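Local coordinates for protein probable histone-lysine N-methyltransferase, H3 lysine-9 specific SUVH9 (Arabidopsis thaliana, PDB 4NJ5) that probably binds methylated DNA and recruits RNA polymerase V to chromatin in RNA-directed DNA methylation, without methyltransferase activity of its own, at residues K18-Y23 and C91-H96; G328-Q333 and I470-L475; Q333-H338 and S438-P443. One frame throughout, in Å; residues are numbered along the deposited sequence.

Contact 1. Residues K18-Y23 and C91-H96; sequences KTRMIY and CVMGLH
The end of helix 87-92 and the turn after it, in the SRA (YDG) part of the chain, pack through Val92 and Met93 against Thr19, Arg20 and Tyr23 on one side of the long helix 8-35. Val92 uses both methyls. Its CG1 meets Thr19 CG2 at 3.8 Å, the two side chains running antiparallel alongside one another, while Val92 CG2 sits 3.7 Å from Tyr23 CD1. Thr19 can offer its methyl because CG2 lies anti to the backbone N, which leaves OG1 to bond with His15 O one turn back in the same helix. Just beyond Val92 the helix stops in a Schellman motif: Leu95 N returns to Leu90 O, Gly94 N bonds to Cys91 O, and Gly94 takes the positive phi of the C-prime position. Met93, the first residue to leave helical angles, bends at chi2 (49°), which places SD toward the long helix. SD touches Thr19 CG2 and Arg20 CG, each at 3.9 Å; the methionine and arginine side chains cross at about a right angle. Past that point Arg20 turns polar, with NH2 in a salt bridge to Glu89 and a hydrogen bond to Ile83 O. Met58 of helix 46-60 packs on both Thr19 and Tyr23.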
# COMPACT_ATOMS: atom_id res chain seq x y z
N LYS A 18 -6.06 3.79 11.31
CA LYS A 18 -7.51 3.95 11.16
C LYS A 18 -7.88 5.09 10.20
O LYS A 18 -8.80 4.96 9.38
CB LYS A 18 -8.17 4.18 12.52
CG LYS A 18 -8.21 2.95 13.41
CD LYS A 18 -9.14 1.89 12.85
CE LYS A 18 -9.13 0.63 13.70
NZ LYS A 18 -9.60 0.88 15.10
N THR A 19 -7.15 6.20 10.30
CA THR A 19 -7.42 7.34 9.44
C THR A 19 -7.22 6.97 7.97
O THR A 19 -8.06 7.29 7.12
CB THR A 19 -6.54 8.56 9.78
OG1 THR A 19 -6.71 8.90 11.16
CG2 THR A 19 -6.93 9.75 8.91
N ARG A 20 -6.12 6.30 7.68
CA ARG A 20 -5.82 5.92 6.30
C ARG A 20 -6.84 4.92 5.77
O ARG A 20 -7.25 5.00 4.60
CB ARG A 20 -4.39 5.40 6.16
CG ARG A 20 -3.33 6.47 6.45
CD ARG A 20 -1.98 6.13 5.84
NE ARG A 20 -2.01 6.18 4.38
CZ ARG A 20 -0.93 6.12 3.60
NH1 ARG A 20 0.27 6.01 4.15
NH2 ARG A 20 -1.05 6.18 2.28
N MET A 21 -7.27 4.00 6.63
CA MET A 21 -8.31 3.05 6.24
C MET A 21 -9.60 3.76 5.85
O MET A 21 -10.24 3.43 4.84
CB MET A 21 -8.57 2.06 7.37
CG MET A 21 -7.90 0.72 7.18
SD MET A 21 -8.55 -0.49 8.34
CE MET A 21 -7.91 0.16 9.88
N ILE A 22 -9.99 4.75 6.66
CA ILE A 22 -11.16 5.55 6.35
C ILE A 22 -10.99 6.29 5.02
O ILE A 22 -11.87 6.24 4.16
CB ILE A 22 -11.47 6.58 7.46
CG1 ILE A 22 -12.01 5.86 8.70
CG2 ILE A 22 -12.48 7.60 6.97
CD1 ILE A 22 -12.43 6.81 9.81
N TYR A 23 -9.85 6.95 4.85
CA TYR A 23 -9.61 7.72 3.62
C TYR A 23 -9.72 6.86 2.36
O TYR A 23 -10.50 7.17 1.45
CB TYR A 23 -8.25 8.43 3.68
CG TYR A 23 -7.95 9.24 2.44
CD1 TYR A 23 -8.50 10.50 2.25
CD2 TYR A 23 -7.11 8.74 1.45
CE1 TYR A 23 -8.23 11.24 1.11
CE2 TYR A 23 -6.84 9.47 0.31
CZ TYR A 23 -7.39 10.72 0.15
OH TYR A 23 -7.12 11.44 -0.99
N CYS A 91 -2.84 16.25 3.18
CA CYS A 91 -3.59 17.15 4.03
C CYS A 91 -4.32 16.36 5.10
O CYS A 91 -4.36 16.75 6.27
CB CYS A 91 -4.60 17.96 3.22
SG CYS A 91 -3.89 18.89 1.86
N VAL A 92 -4.90 15.23 4.69
CA VAL A 92 -5.58 14.34 5.63
C VAL A 92 -4.65 13.92 6.77
O VAL A 92 -5.05 13.90 7.94
CB VAL A 92 -6.15 13.09 4.93
CG1 VAL A 92 -6.76 12.14 5.95
CG2 VAL A 92 -7.19 13.50 3.89
N MET A 93 -3.40 13.60 6.43
CA MET A 93 -2.43 13.16 7.43
C MET A 93 -1.65 14.30 8.09
O MET A 93 -0.69 14.06 8.81
CB MET A 93 -1.46 12.14 6.84
CG MET A 93 -1.73 10.71 7.30
SD MET A 93 -3.47 10.27 7.12
CE MET A 93 -3.62 10.23 5.34
N GLY A 94 -2.07 15.54 7.83
CA GLY A 94 -1.47 16.69 8.47
C GLY A 94 -0.02 16.97 8.09
O GLY A 94 0.66 17.73 8.78
N LEU A 95 0.45 16.36 7.01
CA LEU A 95 1.82 16.56 6.56
C LEU A 95 2.00 17.87 5.80
O LEU A 95 3.00 18.56 5.97
CB LEU A 95 2.27 15.39 5.68
CG LEU A 95 2.67 14.10 6.38
CD1 LEU A 95 2.67 12.94 5.40
CD2 LEU A 95 4.04 14.25 7.05
N HIS A 96 1.02 18.19 4.97
CA HIS A 96 1.12 19.36 4.10
C HIS A 96 -0.29 19.82 3.76
O HIS A 96 -1.08 19.05 3.22
CB HIS A 96 1.88 19.00 2.83
CG HIS A 96 2.36 20.18 2.05
ND1 HIS A 96 1.55 20.90 1.20
CD2 HIS A 96 3.58 20.77 1.98
CE1 HIS A 96 2.24 21.88 0.65
NE2 HIS A 96 3.48 21.82 1.11

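Contact 2. Residues G328-Q333 and I470-L475; sequences GTLIRQ and IVQFVL
Gln472 NE2 gives a nearly straight hydrogen bond to Val471 O, the carbonyl of the preceding residue in its own strand, at 2.8 Å and 170°. The acceptor lies in the plane of the amide, so this bond should help fix its rotation. NE2 also gives a weak bond to water 1, which in turn donates to Gln333 OE1 at 3.0 Å and so links the two glutamines across the contact. Their amide planes are 67° apart, and the side chains cross at about a right angle. At the other end of the Gln472 amide, OE1 comes within 3.4 Å of Gln333 CA and accepts a hydrogen bond from Lys334 N. Here the loop 328-333 of the pre-SET region runs beside strand 469-475 of the SET domain, just before the chain enters strand 337-338 and joins the same sheet. Aliphatic packing adds to this. Ile470 CD1 meets both Leu330 and Gln333, 3.8 Å from Leu330 CD2 and 3.9 Å from Gln333 CG. With chi1 at -177°, Leu330 carries CG out toward the strand, and its CD2 also packs 3.9 Å from Gln472 OE1. Gln333 continues as an extended chain beyond CG, and its NE2 bonds to Ser418 O.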
# COMPACT_ATOMS: atom_id res chain seq x y z
N GLY A 328 -9.67 -3.74 -9.30
CA GLY A 328 -9.22 -5.03 -8.80
C GLY A 328 -8.96 -5.04 -7.31
O GLY A 328 -8.36 -5.97 -6.78
N THR A 329 -9.43 -4.00 -6.63
CA THR A 329 -9.14 -3.80 -5.21
C THR A 329 -10.25 -4.35 -4.31
O THR A 329 -11.44 -4.11 -4.56
CB THR A 329 -8.93 -2.30 -4.90
OG1 THR A 329 -7.98 -1.75 -5.82
CG2 THR A 329 -8.43 -2.11 -3.48
N LEU A 330 -9.87 -5.09 -3.28
CA LEU A 330 -10.84 -5.60 -2.31
C LEU A 330 -11.54 -4.43 -1.61
O LEU A 330 -10.88 -3.52 -1.12
CB LEU A 330 -10.16 -6.50 -1.27
CG LEU A 330 -11.11 -7.14 -0.25
CD1 LEU A 330 -12.03 -8.14 -0.92
CD2 LEU A 330 -10.36 -7.79 0.90
N ILE A 331 -12.87 -4.47 -1.58
CA ILE A 331 -13.65 -3.42 -0.94
C ILE A 331 -13.76 -3.63 0.57
O ILE A 331 -13.47 -2.72 1.35
CB ILE A 331 -15.06 -3.32 -1.56
CG1 ILE A 331 -14.97 -3.02 -3.06
CG2 ILE A 331 -15.88 -2.24 -0.86
CD1 ILE A 331 -16.29 -3.11 -3.80
N ARG A 332 -14.17 -4.83 0.97
CA ARG A 332 -14.25 -5.21 2.38
C ARG A 332 -13.95 -6.70 2.53
O ARG A 332 -14.06 -7.45 1.57
CB ARG A 332 -15.64 -4.89 2.94
CG ARG A 332 -16.79 -5.62 2.24
CD ARG A 332 -18.14 -5.16 2.78
NE ARG A 332 -18.05 -3.82 3.34
CZ ARG A 332 -18.27 -2.69 2.66
NH1 ARG A 332 -18.60 -2.73 1.38
NH2 ARG A 332 -18.15 -1.53 3.27
N GLN A 333 -13.59 -7.13 3.74
CA GLN A 333 -13.42 -8.55 4.04
C GLN A 333 -14.75 -9.30 3.93
O GLN A 333 -15.81 -8.75 4.25
CB GLN A 333 -12.85 -8.76 5.45
CG GLN A 333 -11.39 -8.33 5.65
CD GLN A 333 -10.84 -8.76 7.01
OE1 GLN A 333 -11.27 -9.77 7.57
NE2 GLN A 333 -9.90 -7.99 7.54
N ILE A 470 -3.77 -9.47 4.78
CA ILE A 470 -4.94 -10.23 5.21
C ILE A 470 -5.22 -11.41 4.29
O ILE A 470 -4.74 -11.47 3.16
CB ILE A 470 -6.21 -9.36 5.29
CG1 ILE A 470 -6.60 -8.86 3.89
CG2 ILE A 470 -6.02 -8.21 6.27
CD1 ILE A 470 -7.97 -8.24 3.83
N VAL A 471 -6.04 -12.32 4.80
CA VAL A 471 -6.40 -13.54 4.08
C VAL A 471 -7.87 -13.49 3.66
O VAL A 471 -8.73 -13.03 4.42
CB VAL A 471 -6.15 -14.78 4.97
CG1 VAL A 471 -6.66 -16.04 4.29
CG2 VAL A 471 -4.68 -14.90 5.31
N GLN A 472 -8.14 -13.95 2.44
CA GLN A 472 -9.51 -14.16 1.98
C GLN A 472 -9.64 -15.53 1.32
O GLN A 472 -8.76 -15.94 0.56
CB GLN A 472 -9.92 -13.07 0.98
CG GLN A 472 -10.02 -11.67 1.57
CD GLN A 472 -11.28 -11.46 2.40
OE1 GLN A 472 -12.30 -10.98 1.91
NE2 GLN A 472 -11.20 -11.83 3.68
N PHE A 473 -10.73 -16.23 1.61
CA PHE A 473 -11.00 -17.50 0.95
C PHE A 473 -11.76 -17.28 -0.36
O PHE A 473 -12.84 -16.68 -0.36
CB PHE A 473 -11.75 -18.46 1.88
CG PHE A 473 -10.95 -18.89 3.09
CD1 PHE A 473 -9.77 -19.59 2.94
CD2 PHE A 473 -11.38 -18.58 4.37
CE1 PHE A 473 -9.02 -19.98 4.04
CE2 PHE A 473 -10.64 -18.97 5.48
CZ PHE A 473 -9.46 -19.67 5.31
N VAL A 474 -11.19 -17.78 -1.44
CA VAL A 474 -11.69 -17.57 -2.76
C VAL A 474 -11.95 -18.83 -3.57
O VAL A 474 -11.22 -19.76 -3.57
CB VAL A 474 -10.79 -16.63 -3.54
CG1 VAL A 474 -11.23 -16.51 -4.96
CG2 VAL A 474 -10.75 -15.29 -2.88
N LEU A 475 -13.04 -18.79 -4.31
CA LEU A 475 -13.34 -19.80 -5.26
C LEU A 475 -13.33 -19.24 -6.64
O LEU A 475 -13.89 -18.20 -6.90
CB LEU A 475 -14.69 -20.39 -4.96
CG LEU A 475 -14.77 -21.25 -3.75
CD1 LEU A 475 -16.22 -21.49 -3.44
CD2 LEU A 475 -14.03 -22.55 -3.95
O HOH W 1 -12.43 -12.31 6.60

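Contact 3. Residues Q333-H338 and S438-P443; sequences QKPLIH and SYPDIP
Pro335 lays its ring on one face of Tyr439 in a close CH-pi contact: CD stands 3.3 Å from the ring centroid and only 5° off the normal, practically over the centre. The proline nitrogen is over the same face, 3.4 Å from Tyr439 CZ. Tyr439 reaches this place with CG anti to its backbone N (chi1 -172°). This is the tight part, and it extends along the proline: Pro335 CG is 3.4 Å from Pro440 O, and CB meets Ile442 CD1 at 3.6 Å. Three residues of loop 438-443 thus close on one proline ring. An alanine in place of Pro335 would keep CB but lose CG and CD, and would probably leave the Tyr439 face and Pro440 facing a gap where the CH-pi contact had been. Toward Leu336 the fit is looser, and Ile442 CD1 gets no nearer to it than 4.0 Å, at its CB. At the phenol end, water 1 lies in the plane of the Tyr439 ring, at its edge, 2.9 Å from OH. Tyr439 is exposed, and this bound water rather than a direct hydrogen bond links its hydroxyl to Gln333. Gln333 O lies near the ring plane too, 3.5 Å from Tyr439 CD2, and is hydrogen-bonded by Arg436. The contact joins the pre-SET chain to a SET-domain loop between helix 397-405 and strand 448-450, right where 333-338 enters strand 337-338, the edge strand paired in parallel with 469-475.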
# COMPACT_ATOMS: atom_id res chain seq x y z
N GLN A 333 -13.59 -7.13 3.74
CA GLN A 333 -13.42 -8.55 4.04
C GLN A 333 -14.75 -9.30 3.93
O GLN A 333 -15.81 -8.75 4.25
CB GLN A 333 -12.85 -8.76 5.45
CG GLN A 333 -11.39 -8.33 5.65
CD GLN A 333 -10.84 -8.76 7.01
OE1 GLN A 333 -11.27 -9.77 7.57
NE2 GLN A 333 -9.90 -7.99 7.54
N LYS A 334 -14.70 -10.55 3.48
CA LYS A 334 -15.87 -11.44 3.46
C LYS A 334 -15.41 -12.87 3.76
O LYS A 334 -14.26 -13.21 3.51
CB LYS A 334 -16.66 -11.34 2.14
CG LYS A 334 -15.86 -10.85 0.94
CD LYS A 334 -16.68 -9.84 0.11
CE LYS A 334 -18.10 -10.34 -0.18
NZ LYS A 334 -18.11 -11.46 -1.16
N PRO A 335 -16.29 -13.72 4.31
CA PRO A 335 -15.85 -15.08 4.67
C PRO A 335 -15.51 -15.95 3.45
O PRO A 335 -14.75 -16.92 3.57
CB PRO A 335 -17.06 -15.67 5.40
CG PRO A 335 -18.23 -14.91 4.85
CD PRO A 335 -17.72 -13.51 4.58
N LEU A 336 -16.06 -15.59 2.30
CA LEU A 336 -15.86 -16.36 1.09
C LEU A 336 -16.12 -15.50 -0.15
O LEU A 336 -17.15 -14.84 -0.26
CB LEU A 336 -16.79 -17.58 1.07
CG LEU A 336 -16.66 -18.55 -0.10
CD1 LEU A 336 -15.27 -19.17 -0.14
CD2 LEU A 336 -17.73 -19.62 -0.01
N ILE A 337 -15.16 -15.51 -1.07
CA ILE A 337 -15.32 -14.77 -2.31
C ILE A 337 -15.58 -15.72 -3.48
O ILE A 337 -14.81 -16.66 -3.73
CB ILE A 337 -14.08 -13.92 -2.63
CG1 ILE A 337 -13.81 -12.94 -1.48
CG2 ILE A 337 -14.27 -13.18 -3.94
CD1 ILE A 337 -12.58 -12.07 -1.68
N HIS A 338 -16.69 -15.49 -4.19
CA HIS A 338 -17.00 -16.24 -5.40
C HIS A 338 -16.63 -15.42 -6.63
O HIS A 338 -17.36 -14.50 -7.02
CB HIS A 338 -18.48 -16.61 -5.45
CG HIS A 338 -18.95 -17.47 -4.32
ND1 HIS A 338 -18.96 -18.85 -4.39
CD2 HIS A 338 -19.42 -17.15 -3.09
CE1 HIS A 338 -19.42 -19.34 -3.25
NE2 HIS A 338 -19.70 -18.33 -2.45
N SER A 438 -23.84 -7.47 4.37
CA SER A 438 -23.80 -8.69 5.16
C SER A 438 -22.53 -9.53 4.99
O SER A 438 -22.05 -9.76 3.88
CB SER A 438 -25.05 -9.54 4.88
OG SER A 438 -25.20 -9.82 3.50
N TYR A 439 -21.98 -9.95 6.13
CA TYR A 439 -20.88 -10.91 6.22
C TYR A 439 -21.51 -12.20 6.74
O TYR A 439 -21.67 -12.37 7.95
CB TYR A 439 -19.84 -10.40 7.22
CG TYR A 439 -18.53 -11.19 7.30
CD1 TYR A 439 -18.48 -12.44 7.91
CD2 TYR A 439 -17.35 -10.65 6.82
CE1 TYR A 439 -17.29 -13.13 8.01
CE2 TYR A 439 -16.16 -11.33 6.91
CZ TYR A 439 -16.13 -12.57 7.51
OH TYR A 439 -14.95 -13.26 7.60
N PRO A 440 -21.89 -13.11 5.84
CA PRO A 440 -22.69 -14.28 6.22
C PRO A 440 -21.98 -15.26 7.16
O PRO A 440 -20.77 -15.49 7.04
CB PRO A 440 -22.99 -14.96 4.88
CG PRO A 440 -21.90 -14.51 3.96
CD PRO A 440 -21.53 -13.12 4.41
N ASP A 441 -22.74 -15.84 8.09
CA ASP A 441 -22.21 -16.86 8.98
C ASP A 441 -22.16 -18.19 8.22
O ASP A 441 -23.20 -18.80 7.97
CB ASP A 441 -23.09 -17.00 10.22
CG ASP A 441 -22.43 -17.83 11.32
OD1 ASP A 441 -22.39 -19.07 11.20
OD2 ASP A 441 -21.95 -17.23 12.31
N ILE A 442 -20.96 -18.61 7.85
CA ILE A 442 -20.78 -19.87 7.15
C ILE A 442 -19.87 -20.80 7.96
O ILE A 442 -19.16 -20.33 8.85
CB ILE A 442 -20.15 -19.65 5.75
CG1 ILE A 442 -18.74 -19.08 5.88
CG2 ILE A 442 -21.03 -18.75 4.90
CD1 ILE A 442 -18.00 -19.01 4.57
N PRO A 443 -19.91 -22.11 7.67
CA PRO A 443 -18.97 -23.00 8.36
C PRO A 443 -17.53 -22.60 8.08
O PRO A 443 -17.22 -22.20 6.96
CB PRO A 443 -19.26 -24.36 7.73
CG PRO A 443 -20.67 -24.27 7.26
CD PRO A 443 -20.83 -22.85 6.79
O HOH W 1 -12.43 -12.31 6.60

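Contacts 1 and 2 are buried, while contact 3 is only partly so and includes the exposed Tyr439. Contact 1 stands apart, its centre about 23 Å from that of contact 2 and about 29 Å from that of contact 3; it is helix against helix end, held by methyls, a thioether and a tyrosine ring, without a hydrogen bond across it. The other two both join pre-SET chain to SET domain, share Gln333 and water 1, and meet in one sheet, where Ile337 N and O probably bond to Phe473 O and Leu475 N. Their chemistry differs with depth: a glutamine amide and aliphatic side chains in contact 2, proline on an aromatic face in contact 3.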